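Local atomic coordinates of beta chain (Acipenser persicus, PDB entry 6IYH), a protein that probably carries oxygen as the beta subunit of a tetrameric sturgeon haemoglobin, binding it reversibly at the iron of a haem group. Residues 39-42 with 43-46; 85-88 with 89-93. All coordinates share one frame; numbering follows the deposited sequence.

Contact 1: 39-42 with 43-46; sequences RYFG and AFGN. With HEM (protoporphyrin IX containing Fe), chain D.
Phe41 and Phe44 lie side by side and point the same way, their rings 25° from parallel but slid so far past each other that they barely overlap. The centroids stand 5.2 Å apart, and the touching is done by neighbouring ring atoms, Phe41 CD1 reaching Phe44 CE2 at 3.4 Å. It is Phe41 CB that sits over the face of the Phe44 ring, 4.2 Å from its centroid, in a CH-pi contact. Both side chains set CG anti to the carbonyl carbon (chi1 -67° in Phe41 and -68° in Phe44), which sends the rings off the turn in a common direction. This is where the C helix of the globin fold runs out into the CD corner, between helix 19-33 and helix 50-55, wound as a short 3-10 turn. Two weak backbone bonds tie it: Phe44 N to Phe41 O at 3.3 Å, and Gly45 N to Gly42 O. Gly45 leaves the turn with a positive phi at which a CB would jam against the preceding carbonyl oxygen. Phe41 reaches the haem with its far end, CZ coming 3.4 Å from methine carbon CHD. Tyr40 brings CD2 to 3.6 Å from the haem vinyl carbon CBC, while its hydroxyl bonds to Asp98 N and to an acidic side chain of a neighbouring subunit. Phe44 packs on Gln58 and Val59 of helix 57-75, and the Phe41 ring meets that of His62.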
loop_
_atom_site.group_PDB
_atom_site.type_symbol
_atom_site.label_atom_id
_atom_site.label_comp_id
_atom_site.label_asym_id
_atom_site.label_seq_id
_atom_site.Cartn_x
_atom_site.Cartn_y
_atom_site.Cartn_z
ATOM N N ARG B 39 -5.235 7.640 16.971
ATOM C CA ARG B 39 -5.460 6.551 17.927
ATOM C C ARG B 39 -4.181 6.148 18.627
ATOM O O ARG B 39 -4.232 5.585 19.730
ATOM C CB ARG B 39 -6.059 5.306 17.269
ATOM C CG ARG B 39 -5.090 4.424 16.452
ATOM C CD ARG B 39 -5.702 3.117 15.932
ATOM N NE ARG B 39 -6.163 2.276 17.007
ATOM C CZ ARG B 39 -5.388 1.500 17.759
ATOM N NH1 ARG B 39 -4.082 1.456 17.575
ATOM N NH2 ARG B 39 -5.925 0.732 18.698
ATOM N N TYR B 40 -3.038 6.347 17.970
ATOM C CA TYR B 40 -1.795 5.848 18.553
ATOM C C TYR B 40 -1.273 6.826 19.606
ATOM O O TYR B 40 -0.481 6.431 20.413
ATOM C CB TYR B 40 -0.772 5.599 17.497
ATOM C CG TYR B 40 -1.123 4.571 16.447
ATOM C CD1 TYR B 40 -0.990 3.205 16.675
ATOM C CD2 TYR B 40 -1.597 4.973 15.210
ATOM C CE1 TYR B 40 -1.262 2.250 15.703
ATOM C CE2 TYR B 40 -1.848 4.010 14.189
ATOM C CZ TYR B 40 -1.717 2.630 14.457
ATOM O OH TYR B 40 -1.927 1.655 13.473
ATOM N N PHE B 41 -1.786 8.035 19.644
ATOM C CA PHE B 41 -1.250 9.133 20.466
ATOM C C PHE B 41 -2.318 9.663 21.458
ATOM O O PHE B 41 -2.492 10.871 21.624
ATOM C CB PHE B 41 -0.889 10.301 19.557
ATOM C CG PHE B 41 0.225 10.038 18.638
ATOM C CD1 PHE B 41 1.557 10.074 19.077
ATOM C CD2 PHE B 41 -0.010 9.843 17.303
ATOM C CE1 PHE B 41 2.614 9.817 18.198
ATOM C CE2 PHE B 41 1.025 9.560 16.450
ATOM C CZ PHE B 41 2.336 9.609 16.890
ATOM N N GLY B 42 -3.055 8.779 22.072
ATOM C CA GLY B 42 -3.929 9.152 23.231
ATOM C C GLY B 42 -3.386 10.008 24.385
ATOM O O GLY B 42 -4.115 10.832 24.918
ATOM N N ALA B 43 -2.131 9.809 24.757
ATOM C CA ALA B 43 -1.411 10.607 25.747
ATOM C C ALA B 43 -1.373 12.146 25.530
ATOM O O ALA B 43 -0.941 12.900 26.409
ATOM C CB ALA B 43 0.016 10.073 25.818
ATOM N N PHE B 44 -1.708 12.617 24.336
ATOM C CA PHE B 44 -1.595 14.011 23.985
ATOM C C PHE B 44 -2.823 14.817 24.310
ATOM O O PHE B 44 -2.808 16.028 24.190
ATOM C CB PHE B 44 -1.269 14.177 22.488
ATOM C CG PHE B 44 0.089 13.706 22.078
ATOM C CD1 PHE B 44 1.025 13.217 22.974
ATOM C CD2 PHE B 44 0.413 13.747 20.751
ATOM C CE1 PHE B 44 2.260 12.760 22.545
ATOM C CE2 PHE B 44 1.657 13.266 20.324
ATOM C CZ PHE B 44 2.577 12.798 21.235
ATOM N N GLY B 45 -3.921 14.159 24.698
ATOM C CA GLY B 45 -5.157 14.823 24.948
ATOM C C GLY B 45 -5.964 14.976 23.695
ATOM O O GLY B 45 -6.016 14.068 22.829
ATOM N N ASN B 46 -6.607 16.124 23.574
ATOM C CA ASN B 46 -7.474 16.378 22.490
ATOM C C ASN B 46 -6.676 16.705 21.219
ATOM O O ASN B 46 -6.009 17.727 21.105
ATOM C CB ASN B 46 -8.482 17.482 22.797
ATOM C CG ASN B 46 -9.418 17.755 21.614
ATOM O OD1 ASN B 46 -9.686 16.860 20.751
ATOM N ND2 ASN B 46 -9.896 19.010 21.530
HETATM C CHA HEM D . 7.448 7.431 19.923
HETATM C CHB HEM D . 10.426 8.109 16.218
HETATM C CHC HEM D . 6.702 7.345 13.195
HETATM C CHD HEM D . 3.786 6.518 16.946
HETATM C C1A HEM D . 8.558 7.641 19.138
HETATM C C2A HEM D . 9.821 8.025 19.686
HETATM C C3A HEM D . 10.640 8.235 18.669
HETATM C C4A HEM D . 9.910 8.024 17.469
HETATM C CMA HEM D . 12.108 8.656 18.756
HETATM C CAA HEM D . 10.205 8.150 21.149
HETATM C CBA HEM D . 10.833 6.836 21.609
HETATM C CGA HEM D . 11.294 6.837 23.060
HETATM O O1A HEM D . 10.486 6.916 24.008
HETATM O O2A HEM D . 12.503 6.736 23.333
HETATM C C1B HEM D . 9.660 7.971 15.041
HETATM C C2B HEM D . 10.188 8.098 13.710
HETATM C C3B HEM D . 9.114 7.958 12.880
HETATM C C4B HEM D . 7.970 7.604 13.710
HETATM C CMB HEM D . 11.602 8.476 13.240
HETATM C CAB HEM D . 8.988 8.013 11.407
HETATM C CBB HEM D . 9.918 8.559 10.604
HETATM C C1C HEM D . 5.547 7.115 13.904
HETATM C C2C HEM D . 4.217 6.867 13.393
HETATM C C3C HEM D . 3.392 6.617 14.480
HETATM C C4C HEM D . 4.242 6.633 15.673
HETATM C CMC HEM D . 3.898 7.080 11.956
HETATM C CAC HEM D . 1.925 6.403 14.559
HETATM C CBC HEM D . 1.150 6.597 13.481
HETATM C C1D HEM D . 4.585 6.783 18.072
HETATM C C2D HEM D . 4.020 6.763 19.410
HETATM C C3D HEM D . 5.029 6.965 20.268
HETATM C C4D HEM D . 6.183 7.160 19.388
HETATM C CMD HEM D . 2.569 6.438 19.776
HETATM C CAD HEM D . 4.976 7.074 21.785
HETATM C CBD HEM D . 4.437 8.512 22.045
HETATM C CGD HEM D . 4.294 8.944 23.496
HETATM O O1D HEM D . 5.230 9.495 24.103
HETATM O O2D HEM D . 3.203 8.824 24.048
HETATM N NA HEM D . 8.633 7.652 17.810
HETATM N NB HEM D . 8.362 7.595 14.997
HETATM N NC HEM D . 5.505 6.914 15.277
HETATM N ND HEM D . 5.923 7.000 18.030
HETATM FE FE HEM D . 7.108 7.252 16.571
HETATM O O HOH W 1 6.503 9.241 16.462
#

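Contact 2: 85-88 with 89-93; sequences TALS and TFHSE. With HEM (protoporphyrin IX containing Fe), chain D.
The proximal helix of the globin fold, helix F, supplies His91, whose NE2 binds the haem iron at 2.2 Å; Leu87, one turn earlier, steadies that ring with both backbone and side chain. Leu87 O is gripped twice, by His91 N at 3.0 Å and by His91 ND1 at 2.8 Å, the two arriving from opposite faces of the carbonyl plane. The ring bond is nearly straight (N-H...O 165°) and lies close to the imidazole plane, yet ND1 stands well above the carbonyl plane. It fixes the rotation of the ring and would be expected to make the imidazole a somewhat stronger donor to the iron. Leu87 runs alongside His91, with CG anti to the backbone N (chi1 -164°); its CD1 lies 3.7 Å from His91 CE1 and equally close to haem C3A, while CD2 faces the methine CHB. With an alanine in its place, the corner between the imidazole edge and pyrrole A would probably be left unfilled, and CE1 would lose its apolar neighbour. Farther along, Phe90 turns its ring edge to the haem, CE2 lying 3.9 Å from CHA. Ser88 OG, on a flank of the helix, bonds to Leu140 O and Glu143 N near the C-terminus. Thr85 O, too, takes two donors from opposite faces: Thr89 N at 3.0 Å and the hydroxyl Thr89 OG1 at 3.1 Å.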
loop_
_atom_site.group_PDB
_atom_site.type_symbol
_atom_site.label_atom_id
_atom_site.label_comp_id
_atom_site.label_asym_id
_atom_site.label_seq_id
_atom_site.Cartn_x
_atom_site.Cartn_y
_atom_site.Cartn_z
ATOM N N THR B 85 17.095 -0.467 15.447
ATOM C CA THR B 85 16.558 -1.714 15.962
ATOM C C THR B 85 15.629 -1.597 17.126
ATOM O O THR B 85 14.518 -2.112 17.063
ATOM C CB THR B 85 17.698 -2.710 16.354
ATOM O OG1 THR B 85 18.481 -2.984 15.208
ATOM C CG2 THR B 85 17.093 -3.975 16.817
ATOM N N ALA B 86 16.031 -0.965 18.212
ATOM C CA ALA B 86 15.166 -0.844 19.351
ATOM C C ALA B 86 13.892 -0.027 18.990
ATOM O O ALA B 86 12.773 -0.319 19.482
ATOM C CB ALA B 86 15.885 -0.173 20.541
ATOM N N LEU B 87 14.099 1.056 18.265
ATOM C CA LEU B 87 12.989 1.949 17.918
ATOM C C LEU B 87 11.941 1.224 17.063
ATOM O O LEU B 87 10.713 1.423 17.258
ATOM C CB LEU B 87 13.547 3.231 17.219
ATOM C CG LEU B 87 12.617 4.386 17.142
ATOM C CD1 LEU B 87 12.151 4.897 18.517
ATOM C CD2 LEU B 87 13.226 5.526 16.326
ATOM N N SER B 88 12.414 0.453 16.118
ATOM C CA SER B 88 11.541 -0.407 15.298
ATOM C C SER B 88 10.773 -1.390 16.147
ATOM O O SER B 88 9.543 -1.496 16.062
ATOM C CB SER B 88 12.338 -1.142 14.256
ATOM O OG SER B 88 11.473 -2.039 13.532
ATOM N N THR B 89 11.497 -2.088 17.034
ATOM C CA THR B 89 10.825 -2.987 17.943
ATOM C C THR B 89 9.811 -2.351 18.802
ATOM O O THR B 89 8.708 -2.884 18.973
ATOM C CB THR B 89 11.820 -3.769 18.859
ATOM O OG1 THR B 89 12.756 -4.465 18.054
ATOM C CG2 THR B 89 11.077 -4.835 19.606
ATOM N N PHE B 90 10.112 -1.146 19.274
ATOM C CA PHE B 90 9.191 -0.392 20.066
ATOM C C PHE B 90 7.888 -0.080 19.291
ATOM O O PHE B 90 6.779 -0.221 19.826
ATOM C CB PHE B 90 9.862 0.909 20.506
ATOM C CG PHE B 90 8.993 1.812 21.327
ATOM C CD1 PHE B 90 8.511 1.425 22.584
ATOM C CD2 PHE B 90 8.720 3.097 20.877
ATOM C CE1 PHE B 90 7.719 2.275 23.341
ATOM C CE2 PHE B 90 7.905 3.945 21.623
ATOM C CZ PHE B 90 7.433 3.562 22.879
ATOM N N HIS B 91 8.034 0.386 18.055
ATOM C CA HIS B 91 6.819 0.799 17.340
ATOM C C HIS B 91 6.012 -0.408 16.951
ATOM O O HIS B 91 4.797 -0.287 16.877
ATOM C CB HIS B 91 7.164 1.564 16.089
ATOM C CG HIS B 91 7.532 2.997 16.356
ATOM N ND1 HIS B 91 8.825 3.391 16.703
ATOM C CD2 HIS B 91 6.794 4.122 16.304
ATOM C CE1 HIS B 91 8.843 4.697 16.852
ATOM N NE2 HIS B 91 7.625 5.156 16.633
ATOM N N SER B 92 6.675 -1.550 16.707
ATOM C CA SER B 92 5.935 -2.808 16.472
ATOM C C SER B 92 5.283 -3.429 17.713
ATOM O O SER B 92 4.048 -3.595 17.846
ATOM C CB SER B 92 6.882 -3.830 15.837
ATOM O OG SER B 92 6.255 -5.094 15.884
ATOM N N GLU B 93 6.131 -3.787 18.685
ATOM C CA GLU B 93 5.679 -4.655 19.783
ATOM C C GLU B 93 5.008 -3.937 20.891
ATOM O O GLU B 93 4.190 -4.511 21.541
ATOM C CB GLU B 93 6.873 -5.474 20.288
ATOM C CG GLU B 93 7.445 -6.374 19.199
ATOM C CD GLU B 93 8.779 -7.032 19.572
ATOM O OE1 GLU B 93 9.195 -6.905 20.748
ATOM O OE2 GLU B 93 9.426 -7.654 18.675
HETATM C CHA HEM D . 7.448 7.431 19.923
HETATM C CHB HEM D . 10.426 8.109 16.218
HETATM C CHC HEM D . 6.702 7.345 13.195
HETATM C CHD HEM D . 3.786 6.518 16.946
HETATM C C1A HEM D . 8.558 7.641 19.138
HETATM C C2A HEM D . 9.821 8.025 19.686
HETATM C C3A HEM D . 10.640 8.235 18.669
HETATM C C4A HEM D . 9.910 8.024 17.469
HETATM C CMA HEM D . 12.108 8.656 18.756
HETATM C CAA HEM D . 10.205 8.150 21.149
HETATM C CBA HEM D . 10.833 6.836 21.609
HETATM C CGA HEM D . 11.294 6.837 23.060
HETATM O O1A HEM D . 10.486 6.916 24.008
HETATM O O2A HEM D . 12.503 6.736 23.333
HETATM C C1B HEM D . 9.660 7.971 15.041
HETATM C C2B HEM D . 10.188 8.098 13.710
HETATM C C3B HEM D . 9.114 7.958 12.880
HETATM C C4B HEM D . 7.970 7.604 13.710
HETATM C CMB HEM D . 11.602 8.476 13.240
HETATM C CAB HEM D . 8.988 8.013 11.407
HETATM C CBB HEM D . 9.918 8.559 10.604
HETATM C C1C HEM D . 5.547 7.115 13.904
HETATM C C2C HEM D . 4.217 6.867 13.393
HETATM C C3C HEM D . 3.392 6.617 14.480
HETATM C C4C HEM D . 4.242 6.633 15.673
HETATM C CMC HEM D . 3.898 7.080 11.956
HETATM C CAC HEM D . 1.925 6.403 14.559
HETATM C CBC HEM D . 1.150 6.597 13.481
HETATM C C1D HEM D . 4.585 6.783 18.072
HETATM C C2D HEM D . 4.020 6.763 19.410
HETATM C C3D HEM D . 5.029 6.965 20.268
HETATM C C4D HEM D . 6.183 7.160 19.388
HETATM C CMD HEM D . 2.569 6.438 19.776
HETATM C CAD HEM D . 4.976 7.074 21.785
HETATM C CBD HEM D . 4.437 8.512 22.045
HETATM C CGD HEM D . 4.294 8.944 23.496
HETATM O O1D HEM D . 5.230 9.495 24.103
HETATM O O2D HEM D . 3.203 8.824 24.048
HETATM N NA HEM D . 8.633 7.652 17.810
HETATM N NB HEM D . 8.362 7.595 14.997
HETATM N NC HEM D . 5.505 6.914 15.277
HETATM N ND HEM D . 5.923 7.000 18.030
HETATM FE FE HEM D . 7.108 7.252 16.571
HETATM O O HOH W 1 6.503 9.241 16.462
#

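Overall arrangement
The two contacts meet through the haem, not through each other: their centres are 19 Å apart and their nearest atoms about 7 Å apart, with no touch. Contact 2 holds the iron from the proximal side, and water 1 takes the opposite coordination position at 2.1 Å from FE. Contact 1 grips the rim of the porphyrin, Phe41 on the water side, with its CZ 4.2 Å from the oxygen of water 1, and Tyr40 on the side of His91. In sequence the corner comes first and the proximal helix follows, with helix 57-75, which carries His62, in between. Together they supply six of the eighteen residues of the haem pocket.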